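PDB 4IHZ: CrataBL, which inhibits trypsin, probably blocks factor Xa more strongly, and probably acts as a glucose- and N-acetylglucosamine-binding lectin. Local coordinates for residues 7-13 with 157-163; 82-87 with 99-105; 121-125 with 134-138. All blocks are in the same frame, centred on the assembly; numbering follows the deposited sequence. Where two conformers were deposited one is given.

Interaction 1 of 3, residues 7-13 with 157-163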
loop_
_atom_site.group_PDB
_atom_site.type_symbol
_atom_site.label_atom_id
_atom_site.label_comp_id
_atom_site.label_asym_id
_atom_site.label_seq_id
_atom_site.Cartn_x
_atom_site.Cartn_y
_atom_site.Cartn_z
ATOM N N PRO A 7 -15.965 -5.166 -7.463
ATOM C CA PRO A 7 -15.820 -5.488 -6.051
ATOM C C PRO A 7 -16.822 -6.550 -5.604
ATOM O O PRO A 7 -17.989 -6.526 -5.999
ATOM C CB PRO A 7 -16.151 -4.177 -5.341
ATOM C CG PRO A 7 -17.056 -3.442 -6.317
ATOM C CD PRO A 7 -16.513 -3.832 -7.696
ATOM N N TYR A 8 -16.344 -7.462 -4.772
ATOM C CA TYR A 8 -17.175 -8.523 -4.177
ATOM C C TYR A 8 -16.971 -8.607 -2.696
ATOM O O TYR A 8 -15.871 -8.443 -2.226
ATOM C CB TYR A 8 -16.802 -9.898 -4.753
ATOM C CG TYR A 8 -17.188 -10.019 -6.202
ATOM C CD1 TYR A 8 -18.434 -10.515 -6.575
ATOM C CD2 TYR A 8 -16.290 -9.660 -7.194
ATOM C CE1 TYR A 8 -18.784 -10.598 -7.932
ATOM C CE2 TYR A 8 -16.634 -9.722 -8.543
ATOM C CZ TYR A 8 -17.863 -10.231 -8.896
ATOM O OH TYR A 8 -18.206 -10.278 -10.237
ATOM N N TYR A 9 -18.044 -8.861 -1.960
ATOM C CA TYR A 9 -17.893 -9.303 -0.577
ATOM C C TYR A 9 -17.663 -10.791 -0.495
ATOM O O TYR A 9 -18.419 -11.582 -1.088
ATOM C CB TYR A 9 -19.158 -8.969 0.200
ATOM C CG TYR A 9 -19.455 -7.508 0.323
ATOM C CD1 TYR A 9 -18.792 -6.737 1.277
ATOM C CD2 TYR A 9 -20.379 -6.894 -0.517
ATOM C CE1 TYR A 9 -19.084 -5.384 1.404
ATOM C CE2 TYR A 9 -20.669 -5.530 -0.409
ATOM C CZ TYR A 9 -19.996 -4.798 0.558
ATOM O OH TYR A 9 -20.259 -3.475 0.739
ATOM N N ILE A 10 -16.627 -11.192 0.236
ATOM C CA ILE A 10 -16.381 -12.601 0.542
ATOM C C ILE A 10 -17.203 -12.953 1.779
ATOM O O ILE A 10 -17.086 -12.319 2.834
ATOM C CB ILE A 10 -14.882 -12.859 0.824
ATOM C CG1 ILE A 10 -14.040 -12.487 -0.406
ATOM C CG2 ILE A 10 -14.706 -14.362 1.258
ATOM C CD1 ILE A 10 -12.549 -12.419 -0.072
ATOM N N LEU A 11 -18.072 -13.953 1.649
ATOM C CA LEU A 11 -18.935 -14.314 2.768
ATOM C C LEU A 11 -18.881 -15.812 2.974
ATOM O O LEU A 11 -18.773 -16.550 1.995
ATOM C CB LEU A 11 -20.377 -13.891 2.465
ATOM C CG LEU A 11 -20.529 -12.361 2.466
ATOM C CD1 LEU A 11 -21.736 -11.995 1.667
ATOM C CD2 LEU A 11 -20.678 -11.869 3.932
ATOM N N PRO A 12 -18.957 -16.281 4.235
ATOM C CA PRO A 12 -19.146 -17.724 4.423
ATOM C C PRO A 12 -20.393 -18.195 3.679
ATOM O O PRO A 12 -21.378 -17.468 3.546
ATOM C CB PRO A 12 -19.362 -17.846 5.933
ATOM C CG PRO A 12 -18.779 -16.531 6.517
ATOM C CD PRO A 12 -19.159 -15.540 5.491
ATOM N N SER A 13 -20.325 -19.429 3.181
ATOM C CA SER A 13 -21.419 -19.964 2.394
ATOM C C SER A 13 -22.731 -19.991 3.145
ATOM O O SER A 13 -23.778 -19.872 2.510
ATOM C CB SER A 13 -21.038 -21.344 1.882
ATOM O OG SER A 13 -20.165 -21.131 0.791
ATOM N N ALA A 157 -15.756 -22.629 3.353
ATOM C CA ALA A 157 -16.618 -22.453 2.172
ATOM C C ALA A 157 -17.141 -21.023 2.076
ATOM O O ALA A 157 -17.731 -20.504 3.038
ATOM C CB ALA A 157 -17.805 -23.413 2.200
ATOM N N VAL A 158 -16.958 -20.431 0.906
ATOM C CA VAL A 158 -17.361 -19.039 0.702
ATOM C C VAL A 158 -18.163 -18.860 -0.559
ATOM O O VAL A 158 -18.150 -19.688 -1.487
ATOM C CB VAL A 158 -16.124 -18.032 0.657
ATOM C CG1 VAL A 158 -15.347 -18.073 1.991
ATOM C CG2 VAL A 158 -15.180 -18.340 -0.569
ATOM N N ARG A 159 -18.867 -17.730 -0.569
ATOM C CA ARG A 159 -19.609 -17.251 -1.706
ATOM C C ARG A 159 -19.206 -15.797 -1.902
ATOM O O ARG A 159 -18.578 -15.187 -1.022
ATOM C CB ARG A 159 -21.108 -17.361 -1.404
ATOM C CG ARG A 159 -21.529 -16.582 -0.130
ATOM C CD ARG A 159 -22.963 -16.981 0.331
ATOM N NE ARG A 159 -23.284 -16.339 1.612
ATOM C CZ ARG A 159 -23.860 -15.147 1.740
ATOM N NH1 ARG A 159 -24.266 -14.463 0.666
ATOM N NH2 ARG A 159 -24.068 -14.633 2.951
ATOM N N PHE A 160 -19.593 -15.231 -3.033
ATOM C CA PHE A 160 -19.167 -13.878 -3.370
ATOM C C PHE A 160 -20.385 -13.074 -3.755
ATOM O O PHE A 160 -21.149 -13.475 -4.633
ATOM C CB PHE A 160 -18.155 -13.888 -4.514
ATOM C CG PHE A 160 -16.958 -14.765 -4.253
ATOM C CD1 PHE A 160 -15.953 -14.340 -3.392
ATOM C CD2 PHE A 160 -16.846 -16.035 -4.840
ATOM C CE1 PHE A 160 -14.843 -15.139 -3.131
ATOM C CE2 PHE A 160 -15.735 -16.845 -4.594
ATOM C CZ PHE A 160 -14.720 -16.402 -3.740
ATOM N N THR A 161 -20.587 -11.965 -3.066
ATOM C CA THR A 161 -21.701 -11.097 -3.375
ATOM C C THR A 161 -21.163 -9.845 -4.043
ATOM O O THR A 161 -20.335 -9.145 -3.438
ATOM C CB THR A 161 -22.467 -10.752 -2.071
ATOM O OG1 THR A 161 -23.111 -11.937 -1.584
ATOM C CG2 THR A 161 -23.540 -9.695 -2.311
ATOM N N ARG A 162 -21.641 -9.533 -5.242
ATOM C CA ARG A 162 -21.176 -8.332 -5.932
ATOM C C ARG A 162 -21.605 -7.120 -5.132
ATOM O O ARG A 162 -22.751 -7.061 -4.671
ATOM C CB ARG A 162 -21.743 -8.271 -7.356
ATOM C CG ARG A 162 -21.276 -7.045 -8.100
ATOM C CD ARG A 162 -21.725 -7.058 -9.553
ATOM N NE ARG A 162 -21.285 -5.817 -10.188
ATOM C CZ ARG A 162 -21.036 -5.669 -11.491
ATOM N NH1 ARG A 162 -21.174 -6.699 -12.326
ATOM N NH2 ARG A 162 -20.619 -4.492 -11.953
ATOM N N ALA A 163 -20.670 -6.197 -4.908
ATOM C CA ALA A 163 -20.956 -4.954 -4.179
ATOM C C ALA A 163 -21.398 -3.921 -5.155
ATOM O O ALA A 163 -20.865 -3.837 -6.245
ATOM C CB ALA A 163 -19.713 -4.455 -3.474
#
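The first and last strands of the beta-trefoil, 8-12 and 158-162, pair here as a two-stranded antiparallel ribbon that brings the two ends of the chain together. Their axes approach to 4.4 Å with N-to-C directions 152° apart, and 809 Å² is buried between the segments.

Backbone hydrogen bonds fix the register. Tyr9 and Thr161 form one hydrogen-bonded pair (Tyr9 N to Thr161 O 2.7 Å, Thr161 N to Tyr9 O 3.0 Å), and Leu11 and Arg159 another (Leu11 N to Arg159 O 3.0 Å, Arg159 N to Leu11 O 2.8 Å). The ladder runs on at both ends, with Ala163 N to Pro7 O at 2.9 Å and Ser13 N to Ala157 O at 2.8 Å. Between these rungs lie CA-H...O contacts, such as Phe160 CA to Tyr9 O at 3.3 Å.

Side-chain packing divides between the two faces. On the face of Tyr8, Ile10 and Phe160, Ile10 CG1 meets the edge of the Phe160 ring at CE1 (3.9 Å) and Tyr8 CD1 lies 4.0 Å from Phe160 CB. Around Ile10 and Phe160 this face packs on strand 120-125: Ile10 touches Leu123, and the Phe160 ring meets that of Tyr121. On the other face the Leu11 methyl CD1 is in van der Waals contact with the Thr161 hydroxyl OG1 (3.5 Å), while Tyr9 CE2 reaches past the strand end to Ala163 CB (3.4 Å).

One side chain adds a polar tie. Arg159, whose NH2 bonds Ser15 O beyond the segment, has Leu11 CD1 over one face of its guanidinium, while NE donates to Pro12 O at 2.9 Å.

Interaction 2 of 3, residues 82-87 with 99-105; sequences ESKIWT and VTTGGTF
Glu82 enters extended (phi/psi -79/172), its CB 3.8 Å from Gly102 CA. Ser83 (chi1 p) points toward 99-105: OG donates to Gly103 O at 2.6 Å and accepts from Ile85 N at 3.1 Å (an ST turn), while Ser83 O takes a weak bond from Gly102 N (3.0 Å). Water 1 links Ser83 N with Gly102 O (3.0 Å each); water 2 links Ser83 O (2.9 Å) with Thr101 OG1 (2.7 Å), which also hydrogen-bonds Asp36 OD2. Lys84 (-92/6) turns the chain; its NZ bonds Ser75 O and, in the second subunit, Trp78 O and Cys80 O. Ile85 O accepts from Gly103 N at 2.8 Å; Ile85 CD1 (chi1 m, chi2 t) lies 3.6 Å from the Phe105 ring centroid, 8° off the normal, a CH-pi contact.

The segments converge on an antiparallel beta-hairpin of the trefoil, strands 87-91 and 96-100. Gly102 adopts 90/13, where a CB would jam against the preceding carbonyl O; a CB on Gly103 would clash with Thr87 CB. Trp86 CE3 (chi1 m) lies 3.7 Å from Val99 CG1. Thr87 (-155/-170) forms a hydrogen-bonded pair with Thr100: Thr87 N to Thr100 O 2.8 Å, Thr100 N to Thr87 O 3.0 Å.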
loop_
_atom_site.group_PDB
_atom_site.type_symbol
_atom_site.label_atom_id
_atom_site.label_comp_id
_atom_site.label_asym_id
_atom_site.label_seq_id
_atom_site.Cartn_x
_atom_site.Cartn_y
_atom_site.Cartn_z
ATOM N N GLU A 82 1.064 0.684 4.555
ATOM C CA GLU A 82 1.261 -0.408 3.599
ATOM C C GLU A 82 0.034 -0.606 2.673
ATOM O O GLU A 82 -1.016 0.038 2.874
ATOM C CB GLU A 82 1.517 -1.713 4.360
ATOM C CG GLU A 82 2.732 -1.659 5.308
ATOM C CD GLU A 82 2.398 -1.186 6.735
ATOM O OE1 GLU A 82 1.320 -0.615 6.962
ATOM O OE2 GLU A 82 3.251 -1.372 7.626
ATOM N N SER A 83 0.172 -1.466 1.672
ATOM C CA SER A 83 -0.850 -1.583 0.634
ATOM C C SER A 83 -2.146 -2.251 1.158
ATOM O O SER A 83 -2.177 -2.844 2.240
ATOM C CB SER A 83 -0.316 -2.472 -0.477
ATOM O OG SER A 83 -0.377 -3.823 -0.025
ATOM N N LYS A 84 -3.142 -2.270 0.277
ATOM C CA LYS A 84 -4.404 -3.005 0.498
ATOM C C LYS A 84 -4.371 -4.417 -0.073
ATOM O O LYS A 84 -5.400 -5.109 -0.075
ATOM C CB LYS A 84 -5.521 -2.229 -0.199
ATOM C CG LYS A 84 -5.694 -0.796 0.322
ATOM C CD LYS A 84 -6.631 -0.051 -0.566
ATOM C CE LYS A 84 -6.766 1.411 -0.122
ATOM N NZ LYS A 84 -7.470 2.046 -1.225
ATOM N N ILE A 85 -3.209 -4.828 -0.570
ATOM C CA ILE A 85 -3.108 -6.073 -1.323
ATOM C C ILE A 85 -2.888 -7.229 -0.346
ATOM O O ILE A 85 -2.085 -7.153 0.562
ATOM C CB ILE A 85 -1.957 -5.947 -2.317
ATOM C CG1 ILE A 85 -2.268 -4.812 -3.314
ATOM C CG2 ILE A 85 -1.694 -7.329 -3.064
ATOM C CD1 ILE A 85 -1.036 -4.228 -3.975
ATOM N N TRP A 86 -3.635 -8.319 -0.552
ATOM C CA TRP A 86 -3.511 -9.460 0.349
ATOM C C TRP A 86 -2.252 -10.291 0.124
ATOM O O TRP A 86 -1.757 -10.423 -0.996
ATOM C CB TRP A 86 -4.730 -10.341 0.179
ATOM C CG TRP A 86 -6.014 -9.693 0.658
ATOM C CD1 TRP A 86 -6.313 -8.326 0.796
ATOM C CD2 TRP A 86 -7.180 -10.396 1.103
ATOM N NE1 TRP A 86 -7.603 -8.182 1.323
ATOM C CE2 TRP A 86 -8.143 -9.435 1.479
ATOM C CE3 TRP A 86 -7.506 -11.773 1.202
ATOM C CZ2 TRP A 86 -9.414 -9.790 1.992
ATOM C CZ3 TRP A 86 -8.771 -12.117 1.677
ATOM C CH2 TRP A 86 -9.708 -11.134 2.060
ATOM N N THR A 87 -1.748 -10.866 1.202
ATOM C CA THR A 87 -0.575 -11.719 1.129
ATOM C C THR A 87 -0.678 -12.653 2.337
ATOM O O THR A 87 -1.727 -12.716 3.014
ATOM C CB THR A 87 0.725 -10.878 1.167
ATOM O OG1 THR A 87 1.862 -11.722 1.013
ATOM C CG2 THR A 87 0.861 -10.046 2.449
ATOM N N VAL A 99 -3.384 -14.715 6.780
ATOM C CA VAL A 99 -3.645 -13.742 5.668
ATOM C C VAL A 99 -3.475 -12.354 6.227
ATOM O O VAL A 99 -3.977 -12.055 7.303
ATOM C CB VAL A 99 -5.045 -13.942 5.092
ATOM C CG1 VAL A 99 -5.303 -12.919 3.961
ATOM C CG2 VAL A 99 -5.210 -15.343 4.489
ATOM N N THR A 100 -2.815 -11.470 5.470
ATOM C CA THR A 100 -2.754 -10.040 5.874
ATOM C C THR A 100 -2.893 -9.172 4.662
ATOM O O THR A 100 -2.806 -9.653 3.532
ATOM C CB THR A 100 -1.444 -9.648 6.551
ATOM O OG1 THR A 100 -0.394 -9.659 5.562
ATOM C CG2 THR A 100 -1.083 -10.640 7.684
ATOM N N THR A 101 -3.049 -7.879 4.919
ATOM C CA THR A 101 -2.886 -6.953 3.819
ATOM C C THR A 101 -1.398 -6.536 3.764
ATOM O O THR A 101 -0.558 -7.113 4.437
ATOM C CB THR A 101 -3.789 -5.703 3.962
ATOM O OG1 THR A 101 -3.380 -4.982 5.120
ATOM C CG2 THR A 101 -5.317 -6.105 4.116
ATOM N N GLY A 102 -1.059 -5.550 2.943
ATOM C CA GLY A 102 0.292 -5.040 2.944
ATOM C C GLY A 102 1.198 -5.767 1.955
ATOM O O GLY A 102 2.431 -5.577 1.987
ATOM N N GLY A 103 0.604 -6.554 1.067
ATOM C CA GLY A 103 1.334 -7.247 0.010
ATOM C C GLY A 103 1.727 -6.367 -1.164
ATOM O O GLY A 103 1.587 -5.144 -1.149
ATOM N N THR A 104 2.245 -7.016 -2.204
ATOM C CA THR A 104 2.724 -6.295 -3.392
ATOM C C THR A 104 2.125 -7.003 -4.611
ATOM O O THR A 104 2.150 -8.242 -4.664
ATOM C CB THR A 104 4.275 -6.293 -3.410
ATOM O OG1 THR A 104 4.748 -5.588 -2.259
ATOM C CG2 THR A 104 4.806 -5.552 -4.636
ATOM N N PHE A 105 1.549 -6.256 -5.560
ATOM C CA PHE A 105 0.979 -6.897 -6.756
ATOM C C PHE A 105 2.040 -7.743 -7.483
ATOM O O PHE A 105 3.187 -7.303 -7.691
ATOM C CB PHE A 105 0.457 -5.872 -7.773
ATOM C CG PHE A 105 -0.939 -5.347 -7.505
ATOM C CD1 PHE A 105 -1.990 -6.195 -7.176
ATOM C CD2 PHE A 105 -1.199 -3.989 -7.687
ATOM C CE1 PHE A 105 -3.283 -5.663 -6.971
ATOM C CE2 PHE A 105 -2.462 -3.438 -7.484
ATOM C CZ PHE A 105 -3.520 -4.283 -7.135
HETATM O O HOH W 1 2.903 -2.659 1.355
HETATM O O HOH W 2 -1.611 -2.899 5.120
HETATM O O HOH W 3 3.223 -10.009 -1.245
#

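Interaction 3 of 3, residues 121-125 with 134-138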
loop_
_atom_site.group_PDB
_atom_site.type_symbol
_atom_site.label_atom_id
_atom_site.label_comp_id
_atom_site.label_asym_id
_atom_site.label_seq_id
_atom_site.Cartn_x
_atom_site.Cartn_y
_atom_site.Cartn_z
ATOM N N TYR A 121 -17.343 -22.107 -3.033
ATOM C CA TYR A 121 -15.965 -21.852 -3.397
ATOM C C TYR A 121 -15.099 -21.927 -2.169
ATOM O O TYR A 121 -15.595 -21.964 -1.039
ATOM C CB TYR A 121 -15.832 -20.477 -4.073
ATOM C CG TYR A 121 -16.584 -20.351 -5.376
ATOM C CD1 TYR A 121 -16.015 -20.833 -6.579
ATOM C CD2 TYR A 121 -17.844 -19.780 -5.422
ATOM C CE1 TYR A 121 -16.704 -20.719 -7.783
ATOM C CE2 TYR A 121 -18.540 -19.678 -6.637
ATOM C CZ TYR A 121 -17.946 -20.146 -7.807
ATOM O OH TYR A 121 -18.608 -20.047 -9.017
ATOM N N LYS A 122 -13.797 -21.933 -2.384
ATOM C CA LYS A 122 -12.855 -21.680 -1.323
ATOM C C LYS A 122 -11.732 -20.816 -1.877
ATOM O O LYS A 122 -11.471 -20.787 -3.087
ATOM C CB LYS A 122 -12.277 -22.978 -0.777
ATOM C CG LYS A 122 -11.428 -23.764 -1.762
ATOM C CD LYS A 122 -10.927 -25.048 -1.138
ATOM C CE LYS A 122 -10.180 -25.861 -2.195
ATOM N NZ LYS A 122 -9.626 -27.133 -1.628
ATOM N N LEU A 123 -11.097 -20.074 -0.982
ATOM C CA LEU A 123 -9.850 -19.382 -1.311
ATOM C C LEU A 123 -8.681 -20.259 -0.922
ATOM O O LEU A 123 -8.711 -20.970 0.107
ATOM C CB LEU A 123 -9.752 -18.051 -0.539
ATOM C CG LEU A 123 -10.806 -17.008 -0.856
ATOM C CD1 LEU A 123 -10.458 -15.764 0.020
ATOM C CD2 LEU A 123 -10.784 -16.655 -2.313
ATOM N N VAL A 124 -7.631 -20.226 -1.751
ATOM C CA VAL A 124 -6.392 -20.921 -1.425
ATOM C C VAL A 124 -5.264 -19.915 -1.622
ATOM O O VAL A 124 -5.398 -18.956 -2.395
ATOM C CB VAL A 124 -6.175 -22.197 -2.314
ATOM C CG1 VAL A 124 -7.393 -23.122 -2.201
ATOM C CG2 VAL A 124 -5.903 -21.786 -3.754
ATOM N N HIS A 125 -4.159 -20.124 -0.931
ATOM C CA HIS A 125 -2.991 -19.277 -1.172
ATOM C C HIS A 125 -1.924 -20.191 -1.756
ATOM O O HIS A 125 -1.769 -21.314 -1.295
ATOM C CB HIS A 125 -2.493 -18.648 0.119
ATOM C CG HIS A 125 -1.283 -17.795 -0.085
ATOM N ND1 HIS A 125 -0.015 -18.208 0.269
ATOM C CD2 HIS A 125 -1.141 -16.576 -0.658
ATOM C CE1 HIS A 125 0.857 -17.266 -0.052
ATOM N NE2 HIS A 125 0.202 -16.277 -0.641
ATOM N N ARG A 134 -2.441 -23.819 -0.248
ATOM C CA ARG A 134 -2.991 -24.083 1.063
ATOM C C ARG A 134 -4.377 -23.476 1.167
ATOM O O ARG A 134 -4.566 -22.311 0.849
ATOM C CB ARG A 134 -2.104 -23.462 2.143
ATOM C CG ARG A 134 -0.824 -24.260 2.401
ATOM C CD ARG A 134 -0.031 -23.686 3.533
ATOM N NE ARG A 134 1.258 -24.378 3.653
ATOM C CZ ARG A 134 2.448 -23.857 3.344
ATOM N NH1 ARG A 134 2.578 -22.609 2.897
ATOM N NH2 ARG A 134 3.535 -24.621 3.488
ATOM N N ASP A 135 -5.332 -24.251 1.651
ATOM C CA ASP A 135 -6.708 -23.763 1.791
ATOM C C ASP A 135 -6.761 -22.676 2.863
ATOM O O ASP A 135 -6.171 -22.797 3.927
ATOM C CB ASP A 135 -7.650 -24.916 2.190
ATOM C CG ASP A 135 -7.900 -25.923 1.050
ATOM O OD1 ASP A 135 -7.486 -25.712 -0.104
ATOM O OD2 ASP A 135 -8.528 -26.955 1.328
ATOM N N VAL A 136 -7.508 -21.618 2.577
ATOM C CA VAL A 136 -7.698 -20.543 3.548
ATOM C C VAL A 136 -8.957 -20.827 4.354
ATOM O O VAL A 136 -10.024 -21.141 3.792
ATOM C CB VAL A 136 -7.860 -19.215 2.819
ATOM C CG1 VAL A 136 -8.299 -18.130 3.805
ATOM C CG2 VAL A 136 -6.500 -18.841 2.186
ATOM N N GLY A 137 -8.798 -20.802 5.671
ATOM C CA GLY A 137 -9.891 -21.047 6.591
ATOM C C GLY A 137 -9.907 -20.021 7.688
ATOM O O GLY A 137 -9.180 -19.021 7.645
ATOM N N ILE A 138 -10.770 -20.249 8.672
ATOM C CA ILE A 138 -10.933 -19.322 9.782
ATOM C C ILE A 138 -10.215 -19.897 11.031
ATOM O O ILE A 138 -10.333 -21.097 11.358
ATOM C CB ILE A 138 -12.454 -19.077 10.072
ATOM C CG1 ILE A 138 -13.060 -18.076 9.096
ATOM C CG2 ILE A 138 -12.657 -18.608 11.521
ATOM C CD1 ILE A 138 -14.590 -17.892 9.287
HETATM O O HOH W 4 -11.762 -20.194 1.767
#
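Lys122 and Asp135 form a salt bridge across a beta-hairpin of the trefoil, made by strands 120-125 and 134-139. Lys122 NZ lies 3.0 Å from Asp135 OD1, with a weaker hydrogen bond to Asp135 OD2 at 3.2 Å. The lysine side chain is extended beyond chi1, which lets it span the gap, and NZ has a second, long and weak ion pair with Glu115 of the adjoining strand 112-117.

Three backbone hydrogen bonds join the segments. His125 and Arg134 are a hydrogen-bonded pair, with His125 N to Arg134 O and Arg134 N to His125 O both at 2.8 Å. Just past this pair the Cys126-Cys133 disulfide links the two arms of the hairpin covalently. Val136 N donates to Leu123 O, also at 2.8 Å, and Val124 opposite Asp135 is the intervening non-hydrogen-bonded pair, its CA atoms 4.3 Å apart.

The short strand segments run with N-to-C directions 122° apart, and toward Lys122 and Gly137 they separate: Leu123 N and Val136 O are 5.0 Å apart, and water 4 bridges them, accepting from Leu123 N and donating to Val136 O at 2.8 Å each.

Packing is modest, in keeping with the 326 Å² buried. Val136 is the main apolar contributor and also touches Leu149 of strand 148-151, while His125 sends its NE2 to Gly109 O and sets its ring edge-to-face with Phe112. Val124 CG1 lies 3.3 Å from Asp135 OD1, and Leu123 CB meets Val136 CB at 4.0 Å.

How the interactions relate
From the N terminus, the chain lays down 7-13 and meets its partner only at 157-163, so interaction 1 closes a loop of 143 residues. Interactions 2 and 3 are both nested inside it and follow in series: 82-87 returns to 99-105 after 11 residues, then 121-125 to 134-138 after eight. Interaction 1 thus joins the chain ends, while the others each secure a hairpin of the beta-trefoil. All three touch in pairs. Ile10 CD1 packs on Trp86 CH2 (3.8 Å), Val158 N lies 2.8 Å from Tyr121 O in a probable hydrogen bond, and Val99 CG2 lies 4.2 Å from Val136 CG1.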